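Local coordinates for alanine racemase (Corynebacterium glutamicum, PDB 2DY3), which belongs to the alanine racemase family and binds pyridoxal-5'-phosphate, with a TIM-barrel N-terminal domain joined to a second, largely beta C-terminal domain, at residues B[26-31]-B[210-215]; B[98-103]-B[130-135]; B[153-158]-B[189-194]; B[172-177]-B[194-199]. All coordinates share one frame; numbering follows the deposited sequence.

Interaction 1: B[26-31]-B[210-215]; sequences PAKLMA and MEMVRP. With PLP (pyridoxal-5'-phosphate), chain F.
K28 and L29 pair with M212 and V213 as neighbouring parallel strands, 28-32 and 212-213, of the barrel sheet. Three backbone hydrogen bonds hold the pair. K28 N gives to E211 O at 2.8 Å and V213 N gives to K28 O at 3.1 Å. M30 N gives to V213 O at 3.0 Å, nearly straight at 164°. R214 CA adds a CA-H...O contact to M30 O at 3.2 Å.

On one face, M212 lies between K28 and M30. Its CG is anti to the backbone N (chi1 -173°). The methyl CE presses on K28 CB at 3.3 Å, a tight contact. K28 CD also touches M212 CE, and only the chain's end leads away. The sulphur SD meets M30 CB at 3.8 Å. On the other face, L29 CD2 reaches V213 CG2 and the P215 ring, touching P215 CD at 3.8 Å.

Just past the strand, R214 turns to PLP. PLP N1 lies over one face of its guanidinium, with R214 NH1 2.9 Å from PLP N1. The positive charge probably disfavours a proton on this nitrogen. Adjacent parallel strands, with a ligand-binding residue just past the C-terminal end of one, are as expected of a TIM barrel.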
# COMPACT_ATOMS: atom_id res chain seq x y z
N PRO B 26 23.30 24.10 -16.33
CA PRO B 26 23.84 24.86 -15.20
C PRO B 26 22.93 24.85 -13.96
O PRO B 26 23.38 25.14 -12.85
CB PRO B 26 23.99 26.26 -15.79
CG PRO B 26 22.78 26.35 -16.68
CD PRO B 26 22.77 25.00 -17.37
N ALA B 27 21.66 24.51 -14.16
CA ALA B 27 20.70 24.46 -13.06
C ALA B 27 20.99 23.28 -12.14
O ALA B 27 21.44 22.23 -12.59
CB ALA B 27 19.28 24.36 -13.60
N LYS B 28 20.74 23.46 -10.85
CA LYS B 28 20.97 22.38 -9.89
C LYS B 28 19.88 21.33 -10.05
O LYS B 28 18.76 21.63 -10.45
CB LYS B 28 20.98 22.93 -8.47
CG LYS B 28 22.13 23.89 -8.21
CD LYS B 28 22.10 24.47 -6.80
CE LYS B 28 23.29 25.39 -6.57
NZ LYS B 28 23.30 25.96 -5.19
N LEU B 29 20.22 20.08 -9.73
CA LEU B 29 19.28 18.97 -9.85
C LEU B 29 18.82 18.44 -8.50
O LEU B 29 19.59 17.80 -7.79
CB LEU B 29 19.94 17.82 -10.62
CG LEU B 29 19.16 16.95 -11.61
CD1 LEU B 29 19.82 15.58 -11.66
CD2 LEU B 29 17.70 16.81 -11.23
N MET B 30 17.57 18.72 -8.14
CA MET B 30 17.01 18.21 -6.88
C MET B 30 16.20 16.98 -7.24
O MET B 30 15.26 17.06 -8.02
CB MET B 30 16.09 19.24 -6.22
CG MET B 30 15.43 18.70 -4.94
SD MET B 30 14.33 19.89 -4.12
CE MET B 30 15.52 20.66 -2.98
N ALA B 31 16.56 15.85 -6.66
CA ALA B 31 15.84 14.61 -6.93
C ALA B 31 14.71 14.41 -5.93
O ALA B 31 14.94 14.31 -4.73
CB ALA B 31 16.81 13.42 -6.87
N MET B 210 15.23 28.06 -14.00
CA MET B 210 15.65 28.90 -12.89
C MET B 210 16.98 28.38 -12.35
O MET B 210 17.81 27.93 -13.13
CB MET B 210 14.58 28.89 -11.79
CG MET B 210 13.22 29.30 -12.30
SD MET B 210 12.03 29.58 -11.01
CE MET B 210 12.46 31.25 -10.52
N GLU B 211 17.19 28.42 -11.04
CA GLU B 211 18.46 27.94 -10.49
C GLU B 211 18.43 26.46 -10.17
O GLU B 211 19.47 25.82 -9.99
CB GLU B 211 18.83 28.71 -9.21
CG GLU B 211 19.10 30.20 -9.38
CD GLU B 211 17.83 31.02 -9.48
OE1 GLU B 211 16.77 30.53 -9.04
OE2 GLU B 211 17.91 32.17 -9.97
N MET B 212 17.23 25.89 -10.08
CA MET B 212 17.10 24.48 -9.75
C MET B 212 15.80 23.90 -10.27
O MET B 212 14.79 24.60 -10.36
CB MET B 212 17.18 24.32 -8.22
CG MET B 212 17.22 22.88 -7.69
SD MET B 212 17.41 22.83 -5.88
CE MET B 212 19.15 22.51 -5.72
N VAL B 213 15.84 22.62 -10.62
CA VAL B 213 14.67 21.90 -11.11
C VAL B 213 14.50 20.71 -10.16
O VAL B 213 15.48 20.21 -9.61
CB VAL B 213 14.88 21.39 -12.56
CG1 VAL B 213 15.16 22.57 -13.48
CG2 VAL B 213 16.03 20.39 -12.61
N ARG B 214 13.26 20.28 -9.94
CA ARG B 214 13.03 19.17 -9.03
C ARG B 214 12.12 18.09 -9.57
O ARG B 214 10.96 17.97 -9.19
CB ARG B 214 12.47 19.67 -7.69
CG ARG B 214 11.23 20.52 -7.79
CD ARG B 214 10.56 20.67 -6.42
NE ARG B 214 9.46 21.63 -6.43
CZ ARG B 214 8.49 21.67 -7.33
NH1 ARG B 214 8.45 20.80 -8.33
NH2 ARG B 214 7.52 22.56 -7.22
N PRO B 215 12.66 17.26 -10.48
CA PRO B 215 11.85 16.19 -11.05
C PRO B 215 11.88 14.95 -10.17
O PRO B 215 12.87 14.69 -9.47
CB PRO B 215 12.50 15.96 -12.41
CG PRO B 215 13.95 16.21 -12.13
CD PRO B 215 13.93 17.42 -11.21
N1 PLP F . 7.80 18.95 -6.20
C2 PLP F . 6.83 18.76 -5.21
C2A PLP F . 6.50 19.89 -4.25
C3 PLP F . 6.17 17.51 -5.13
O3 PLP F . 5.21 17.30 -4.17
C4 PLP F . 6.52 16.47 -6.06
C4A PLP F . 5.80 15.09 -6.04
C5 PLP F . 7.51 16.73 -7.06
C6 PLP F . 8.13 17.97 -7.11
C5A PLP F . 7.91 15.71 -8.09
O4P PLP F . 7.03 15.75 -9.21
P PLP F . 7.12 14.80 -10.52
O1P PLP F . 7.14 13.41 -10.10
O2P PLP F . 5.91 15.17 -11.24
O3P PLP F . 8.39 15.22 -11.16

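Interaction 2: B[98-103]-B[130-135]; sequences LAVISP and SGVDEQ
V100, I101 and S102 meet S130, G131 and V132 where the end of strand 97-100 packs on the loop before helix 134-146. Packing of a methyl on backbone atoms comes first. V132 CG2, anti to its own carbonyl carbon, reaches across to the backbone turn. It lies 3.8 Å from V100 O and 3.9 Å from S102 N. The apolar contact is slight, with V100 CG1 4.5 Å from V132 CG2. V140 and L144 of helix 134-146 continue this layer.

A mixed contact follows. S130 OG is anti to the backbone N (chi1 -178°) and sits against I101. It is 3.5 Å from both I101 CB and I101 CD1.

The backbones also come close, with the CA atoms of I101 and G131 3.9 Å apart. G131 has a positive phi of 102°, a conformation that suits glycine.

The side chains of S102 and D133 and the carbonyl of G131 have partners beyond the two segments. S102 and D133 are N-caps of the helices that follow them, the S102 bond being weak.

The joint therefore rests mainly on buried packing, while S102 and D133 cap helix starts and G131 O bonds to K246 of the second subunit.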
# COMPACT_ATOMS: atom_id res chain seq x y z
N LEU B 98 13.59 23.44 5.61
CA LEU B 98 12.15 23.38 5.82
C LEU B 98 11.45 24.42 4.97
O LEU B 98 11.90 25.57 4.90
CB LEU B 98 11.80 23.63 7.29
CG LEU B 98 12.27 22.61 8.32
CD1 LEU B 98 11.92 23.10 9.72
CD2 LEU B 98 11.63 21.25 8.04
N ALA B 99 10.36 24.03 4.34
CA ALA B 99 9.59 24.96 3.53
C ALA B 99 8.66 25.78 4.43
O ALA B 99 8.09 25.25 5.39
CB ALA B 99 8.76 24.21 2.50
N VAL B 100 8.52 27.06 4.13
CA VAL B 100 7.61 27.91 4.88
C VAL B 100 6.32 27.81 4.07
O VAL B 100 6.23 28.35 2.97
CB VAL B 100 8.08 29.39 4.89
CG1 VAL B 100 7.17 30.22 5.80
CG2 VAL B 100 9.53 29.47 5.36
N ILE B 101 5.32 27.10 4.59
CA ILE B 101 4.07 26.92 3.85
C ILE B 101 2.88 27.74 4.33
O ILE B 101 1.83 27.76 3.68
CB ILE B 101 3.67 25.41 3.80
CG1 ILE B 101 3.14 24.96 5.16
CG2 ILE B 101 4.87 24.56 3.42
CD1 ILE B 101 2.60 23.55 5.15
N SER B 102 3.03 28.41 5.47
CA SER B 102 1.98 29.27 6.01
C SER B 102 2.62 30.21 7.02
O SER B 102 3.73 29.95 7.50
CB SER B 102 0.90 28.45 6.72
OG SER B 102 1.28 28.15 8.05
N PRO B 103 1.94 31.31 7.34
CA PRO B 103 2.45 32.29 8.31
C PRO B 103 2.80 31.64 9.64
O PRO B 103 3.78 32.01 10.29
CB PRO B 103 1.30 33.30 8.43
CG PRO B 103 0.71 33.27 7.03
CD PRO B 103 0.69 31.79 6.71
N SER B 130 -1.50 24.33 -0.49
CA SER B 130 -0.57 24.68 0.58
C SER B 130 0.32 25.85 0.13
O SER B 130 0.36 26.20 -1.04
CB SER B 130 0.31 23.47 0.91
OG SER B 130 1.20 23.75 1.97
N GLY B 131 1.04 26.44 1.08
CA GLY B 131 1.91 27.55 0.72
C GLY B 131 1.34 28.91 1.07
O GLY B 131 0.13 29.06 1.27
N VAL B 132 2.22 29.90 1.16
CA VAL B 132 1.84 31.27 1.50
C VAL B 132 1.22 31.95 0.27
O VAL B 132 1.81 31.95 -0.81
CB VAL B 132 3.09 32.07 1.95
CG1 VAL B 132 2.68 33.43 2.47
CG2 VAL B 132 3.85 31.29 3.02
N ASP B 133 0.02 32.51 0.43
CA ASP B 133 -0.63 33.17 -0.69
C ASP B 133 -0.34 34.66 -0.71
O ASP B 133 0.12 35.24 0.27
CB ASP B 133 -2.14 32.93 -0.67
CG ASP B 133 -2.81 33.51 0.55
OD1 ASP B 133 -2.52 34.66 0.92
OD2 ASP B 133 -3.66 32.80 1.14
N GLU B 134 -0.61 35.27 -1.87
CA GLU B 134 -0.37 36.69 -2.12
C GLU B 134 -0.65 37.66 -0.97
O GLU B 134 0.17 38.53 -0.68
CB GLU B 134 -1.17 37.11 -3.36
CG GLU B 134 -0.91 38.52 -3.84
CD GLU B 134 -1.49 38.76 -5.22
OE1 GLU B 134 -0.95 38.21 -6.20
OE2 GLU B 134 -2.50 39.50 -5.34
N GLN B 135 -1.81 37.53 -0.33
CA GLN B 135 -2.16 38.42 0.76
C GLN B 135 -1.24 38.28 1.97
O GLN B 135 -1.13 39.19 2.79
CB GLN B 135 -3.61 38.18 1.21
CG GLN B 135 -4.65 38.46 0.13
CD GLN B 135 -4.59 39.88 -0.41
OE1 GLN B 135 -3.63 40.26 -1.09
NE2 GLN B 135 -5.60 40.68 -0.10

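Interaction 3: B[153-158]-B[189-194]; sequences TGMFTH and LECPVN. With PLP (pyridoxal-5'-phosphate), chain F.
The carboxamide of N194 turns its oxygen to the backbone of M155. M155 N lies in the carbonyl plane of that group and gives to N194 OD1 at 2.7 Å, with an angle of 158° at the hydrogen. The other end of the carboxamide turns back on its own loop, where N194 ND2 gives a weak bond to C191 O at 3.0 Å. The H158 imidazole, farther along 153-158, has PLP over one face. PLP C2 stands 3.4 Å above the H158 ring plane, offset toward the rim. The F156 ring meets that of H195 at a low angle.

A backbone bond joins the segments as well. V193 N gives to T153 O at 2.9 Å, and P192 CD sits 3.2 Å from T153 O. G154 has no side chain, and its CA comes within 3.6 Å of C191 CA. The same CA makes a nearly straight CA-H...O contact of 170° with V193 O. M155 bends at chi3, and its methyl CE touches C191 SG at 4.1 Å.

R185 of helix 169-186 also bonds to C191 O, and E211 accepts from N194 N. N194 OD1 takes the N-H of M155, much as a neighbouring strand's carbonyl would. At the edge strand 150-156 the bond to M155 N, helped by the weak one to C191 O, probably sets the rotation of the amide.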
# COMPACT_ATOMS: atom_id res chain seq x y z
N THR B 153 16.87 30.49 1.60
CA THR B 153 17.67 30.05 0.46
C THR B 153 16.99 30.31 -0.88
O THR B 153 17.63 30.29 -1.93
CB THR B 153 17.98 28.55 0.54
OG1 THR B 153 18.86 28.20 -0.53
CG2 THR B 153 16.69 27.73 0.43
N GLY B 154 15.68 30.56 -0.83
CA GLY B 154 14.92 30.83 -2.04
C GLY B 154 13.44 30.52 -1.85
O GLY B 154 12.97 30.36 -0.72
N MET B 155 12.71 30.46 -2.96
CA MET B 155 11.29 30.13 -2.92
C MET B 155 10.96 29.19 -4.08
O MET B 155 11.71 29.08 -5.05
CB MET B 155 10.41 31.39 -3.00
CG MET B 155 10.68 32.31 -4.17
SD MET B 155 9.39 33.58 -4.32
CE MET B 155 9.68 34.55 -2.87
N PHE B 156 9.83 28.51 -3.96
CA PHE B 156 9.43 27.58 -5.00
C PHE B 156 7.92 27.47 -5.01
O PHE B 156 7.25 27.83 -4.04
CB PHE B 156 10.03 26.19 -4.72
CG PHE B 156 9.46 25.51 -3.51
CD1 PHE B 156 9.73 25.98 -2.24
CD2 PHE B 156 8.63 24.41 -3.64
CE1 PHE B 156 9.19 25.36 -1.12
CE2 PHE B 156 8.09 23.79 -2.54
CZ PHE B 156 8.37 24.26 -1.27
N THR B 157 7.39 27.00 -6.12
CA THR B 157 5.96 26.80 -6.23
C THR B 157 5.83 25.48 -6.96
O THR B 157 6.76 25.02 -7.63
CB THR B 157 5.27 27.93 -7.02
OG1 THR B 157 3.87 27.94 -6.70
CG2 THR B 157 5.44 27.73 -8.53
N HIS B 158 4.69 24.83 -6.80
CA HIS B 158 4.52 23.56 -7.44
C HIS B 158 3.54 23.74 -8.58
O HIS B 158 2.34 23.90 -8.37
CB HIS B 158 3.99 22.54 -6.44
CG HIS B 158 3.96 21.13 -6.95
ND1 HIS B 158 5.01 20.57 -7.65
CD2 HIS B 158 3.02 20.16 -6.84
CE1 HIS B 158 4.72 19.31 -7.94
NE2 HIS B 158 3.52 19.04 -7.46
N LEU B 189 15.23 39.79 0.92
CA LEU B 189 15.45 38.35 0.83
C LEU B 189 16.02 38.03 -0.54
O LEU B 189 15.30 38.07 -1.54
CB LEU B 189 14.15 37.57 1.05
CG LEU B 189 13.49 37.60 2.43
CD1 LEU B 189 12.19 36.81 2.37
CD2 LEU B 189 14.42 37.02 3.48
N GLU B 190 17.31 37.73 -0.59
CA GLU B 190 17.99 37.41 -1.84
C GLU B 190 17.31 36.30 -2.64
O GLU B 190 17.17 36.41 -3.85
CB GLU B 190 19.45 37.02 -1.57
CG GLU B 190 20.20 36.59 -2.83
CD GLU B 190 21.64 36.16 -2.56
OE1 GLU B 190 21.89 35.51 -1.53
OE2 GLU B 190 22.51 36.47 -3.39
N CYS B 191 16.87 35.25 -1.96
CA CYS B 191 16.24 34.11 -2.63
C CYS B 191 17.13 33.64 -3.78
O CYS B 191 16.71 33.62 -4.94
CB CYS B 191 14.86 34.51 -3.17
SG CYS B 191 13.62 34.88 -1.91
N PRO B 192 18.37 33.25 -3.46
CA PRO B 192 19.41 32.77 -4.39
C PRO B 192 19.04 31.59 -5.27
O PRO B 192 19.38 31.55 -6.45
CB PRO B 192 20.57 32.41 -3.46
CG PRO B 192 20.33 33.25 -2.26
CD PRO B 192 18.86 33.19 -2.08
N VAL B 193 18.34 30.61 -4.69
CA VAL B 193 17.98 29.41 -5.43
C VAL B 193 16.49 29.15 -5.43
O VAL B 193 15.90 28.81 -4.40
CB VAL B 193 18.73 28.19 -4.85
CG1 VAL B 193 18.43 26.95 -5.67
CG2 VAL B 193 20.23 28.48 -4.84
N ASN B 194 15.87 29.30 -6.60
CA ASN B 194 14.44 29.10 -6.73
C ASN B 194 14.15 27.97 -7.71
O ASN B 194 14.98 27.65 -8.57
CB ASN B 194 13.78 30.40 -7.20
CG ASN B 194 14.14 31.59 -6.33
OD1 ASN B 194 13.90 31.59 -5.12
ND2 ASN B 194 14.73 32.62 -6.94
N1 PLP F . 7.80 18.95 -6.20
C2 PLP F . 6.83 18.76 -5.21
C2A PLP F . 6.50 19.89 -4.25
C3 PLP F . 6.17 17.51 -5.13
O3 PLP F . 5.21 17.30 -4.17
C4 PLP F . 6.52 16.47 -6.06
C4A PLP F . 5.80 15.09 -6.04
C5 PLP F . 7.51 16.73 -7.06
C6 PLP F . 8.13 17.97 -7.11
C5A PLP F . 7.91 15.71 -8.09
O4P PLP F . 7.03 15.75 -9.21
P PLP F . 7.12 14.80 -10.52
O1P PLP F . 7.14 13.41 -10.10
O2P PLP F . 5.91 15.17 -11.24
O3P PLP F . 8.39 15.22 -11.16

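Interaction 4: B[172-177]-B[194-199]; sequences RQIIAF and NHVCNS. With PLP (pyridoxal-5'-phosphate), chain F.
The loop 194-199 leads into the phosphate site of PLP, and its first half rests on helix 169-186 through V196, I174 and F177. The V196 methyl CG1 lies over one face of the F177 ring, offset toward the rim. It is 3.9 Å from the F177 ring centroid and 25° off the ring normal, a CH-pi contact. The nearest ring atom is F177 CE2, 3.5 Å from V196 CG1. F177 points toward the loop from its CB, with CG anti to the backbone N (chi1 -177°). N194 CB meets the edge of this ring near its plane, 4.3 Å from F177 CZ. The second V196 methyl, CG2, meets I174 CD1 at 4.0 Å, the two side chains crossing at about a right angle.

At the far end S199 grips PLP twice. S199 N gives to PLP O3P at 2.7 Å, with an angle of 158° at the hydrogen. S199 OG gives to PLP O3P at 2.8 Å and is itself bonded by A218 N. N198 is the N-cap of helix 199-202, with its OD1 taking A201 N.

The loop thus joins two kinds of chemistry. Between these segments the contact is apolar packing around V196, while N194 has polar partners elsewhere, M155 among them. The polar end presents two donors to one phosphate oxygen at a helix start, where the helix dipole probably favours the negative charge.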
# COMPACT_ATOMS: atom_id res chain seq x y z
N ARG B 172 0.35 31.34 -15.86
CA ARG B 172 -0.32 32.24 -14.94
C ARG B 172 0.32 32.09 -13.56
O ARG B 172 0.48 33.07 -12.83
CB ARG B 172 -1.82 31.92 -14.86
CG ARG B 172 -2.62 32.94 -14.05
CD ARG B 172 -2.47 34.33 -14.65
NE ARG B 172 -2.99 34.39 -16.01
CZ ARG B 172 -4.29 34.35 -16.33
NH1 ARG B 172 -5.20 34.24 -15.37
NH2 ARG B 172 -4.66 34.38 -17.60
N GLN B 173 0.71 30.86 -13.22
CA GLN B 173 1.36 30.60 -11.95
C GLN B 173 2.73 31.25 -11.89
O GLN B 173 3.12 31.81 -10.86
CB GLN B 173 1.51 29.09 -11.72
CG GLN B 173 0.21 28.35 -11.42
CD GLN B 173 0.46 26.96 -10.86
OE1 GLN B 173 0.88 26.81 -9.70
NE2 GLN B 173 0.23 25.94 -11.68
N ILE B 174 3.47 31.18 -12.99
CA ILE B 174 4.81 31.77 -13.05
C ILE B 174 4.73 33.28 -12.86
O ILE B 174 5.58 33.86 -12.19
CB ILE B 174 5.51 31.46 -14.40
CG1 ILE B 174 5.76 29.96 -14.51
CG2 ILE B 174 6.86 32.19 -14.48
CD1 ILE B 174 6.62 29.42 -13.39
N ILE B 175 3.73 33.91 -13.46
CA ILE B 175 3.59 35.35 -13.31
C ILE B 175 3.44 35.70 -11.83
O ILE B 175 4.12 36.57 -11.32
CB ILE B 175 2.35 35.89 -14.07
CG1 ILE B 175 2.60 35.82 -15.58
CG2 ILE B 175 2.07 37.32 -13.65
CD1 ILE B 175 1.42 36.30 -16.41
N ALA B 176 2.54 34.99 -11.14
CA ALA B 176 2.32 35.22 -9.71
C ALA B 176 3.57 34.91 -8.89
O ALA B 176 3.87 35.61 -7.92
CB ALA B 176 1.15 34.38 -9.23
N PHE B 177 4.29 33.87 -9.28
CA PHE B 177 5.51 33.47 -8.57
C PHE B 177 6.57 34.56 -8.69
O PHE B 177 7.24 34.88 -7.71
CB PHE B 177 6.04 32.16 -9.16
CG PHE B 177 7.27 31.62 -8.46
CD1 PHE B 177 7.21 31.19 -7.14
CD2 PHE B 177 8.48 31.52 -9.13
CE1 PHE B 177 8.33 30.67 -6.51
CE2 PHE B 177 9.60 31.00 -8.51
CZ PHE B 177 9.52 30.56 -7.19
N ASN B 194 15.87 29.30 -6.60
CA ASN B 194 14.44 29.10 -6.73
C ASN B 194 14.15 27.97 -7.71
O ASN B 194 14.98 27.65 -8.57
CB ASN B 194 13.78 30.40 -7.20
CG ASN B 194 14.14 31.59 -6.33
OD1 ASN B 194 13.90 31.59 -5.12
ND2 ASN B 194 14.73 32.62 -6.94
N HIS B 195 12.98 27.37 -7.58
CA HIS B 195 12.58 26.27 -8.44
C HIS B 195 11.07 26.10 -8.56
O HIS B 195 10.32 26.41 -7.63
CB HIS B 195 13.22 24.97 -7.96
CG HIS B 195 13.20 24.78 -6.47
ND1 HIS B 195 12.30 23.95 -5.84
CD2 HIS B 195 14.01 25.28 -5.50
CE1 HIS B 195 12.56 23.94 -4.54
NE2 HIS B 195 13.59 24.73 -4.31
N VAL B 196 10.63 25.62 -9.72
CA VAL B 196 9.21 25.40 -9.98
C VAL B 196 8.98 24.13 -10.81
O VAL B 196 7.90 23.55 -10.77
CB VAL B 196 8.59 26.58 -10.76
CG1 VAL B 196 8.75 27.88 -9.97
CG2 VAL B 196 9.25 26.71 -12.13
N CYS B 197 10.00 23.70 -11.53
CA CYS B 197 9.90 22.55 -12.42
C CYS B 197 9.85 21.12 -11.88
O CYS B 197 10.80 20.64 -11.27
CB CYS B 197 11.01 22.62 -13.48
SG CYS B 197 10.71 23.84 -14.79
N ASN B 198 8.73 20.45 -12.12
CA ASN B 198 8.56 19.05 -11.74
C ASN B 198 8.86 18.33 -13.07
O ASN B 198 9.19 19.00 -14.04
CB ASN B 198 7.12 18.80 -11.28
CG ASN B 198 6.09 19.15 -12.34
OD1 ASN B 198 6.40 19.83 -13.32
ND2 ASN B 198 4.86 18.70 -12.13
N SER B 199 8.76 17.01 -13.12
CA SER B 199 9.08 16.29 -14.35
C SER B 199 8.43 16.80 -15.65
O SER B 199 9.12 17.04 -16.64
CB SER B 199 8.78 14.79 -14.20
OG SER B 199 9.72 14.17 -13.34
N1 PLP F . 7.80 18.95 -6.20
C2 PLP F . 6.83 18.76 -5.21
C2A PLP F . 6.50 19.89 -4.25
C3 PLP F . 6.17 17.51 -5.13
O3 PLP F . 5.21 17.30 -4.17
C4 PLP F . 6.52 16.47 -6.06
C4A PLP F . 5.80 15.09 -6.04
C5 PLP F . 7.51 16.73 -7.06
C6 PLP F . 8.13 17.97 -7.11
C5A PLP F . 7.91 15.71 -8.09
O4P PLP F . 7.03 15.75 -9.21
P PLP F . 7.12 14.80 -10.52
O1P PLP F . 7.14 13.41 -10.10
O2P PLP F . 5.91 15.17 -11.24
O3P PLP F . 8.39 15.22 -11.16

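Overall arrangement
From the N terminus, residues 26-31 on strand 28-32 open the long loop that interaction 1 closes at 210-215. All the other contacts nest inside it. Interaction 2 closes first, tying the end of strand 97-100 to the loop before helix 134-146. Strand 150-156 and helix 169-186 then open interactions 3 and 4. These two cross, since their segments alternate, and they share N194 in the loop 189-199. That loop runs from outermost strand 150-156 of the parallel sheet to the residues flanking the other outermost strand, 212-213, where C197 O meets R214 N. A99 packs on F156, linking interactions 2 and 3. Interactions 1, 3 and 4 converge on PLP.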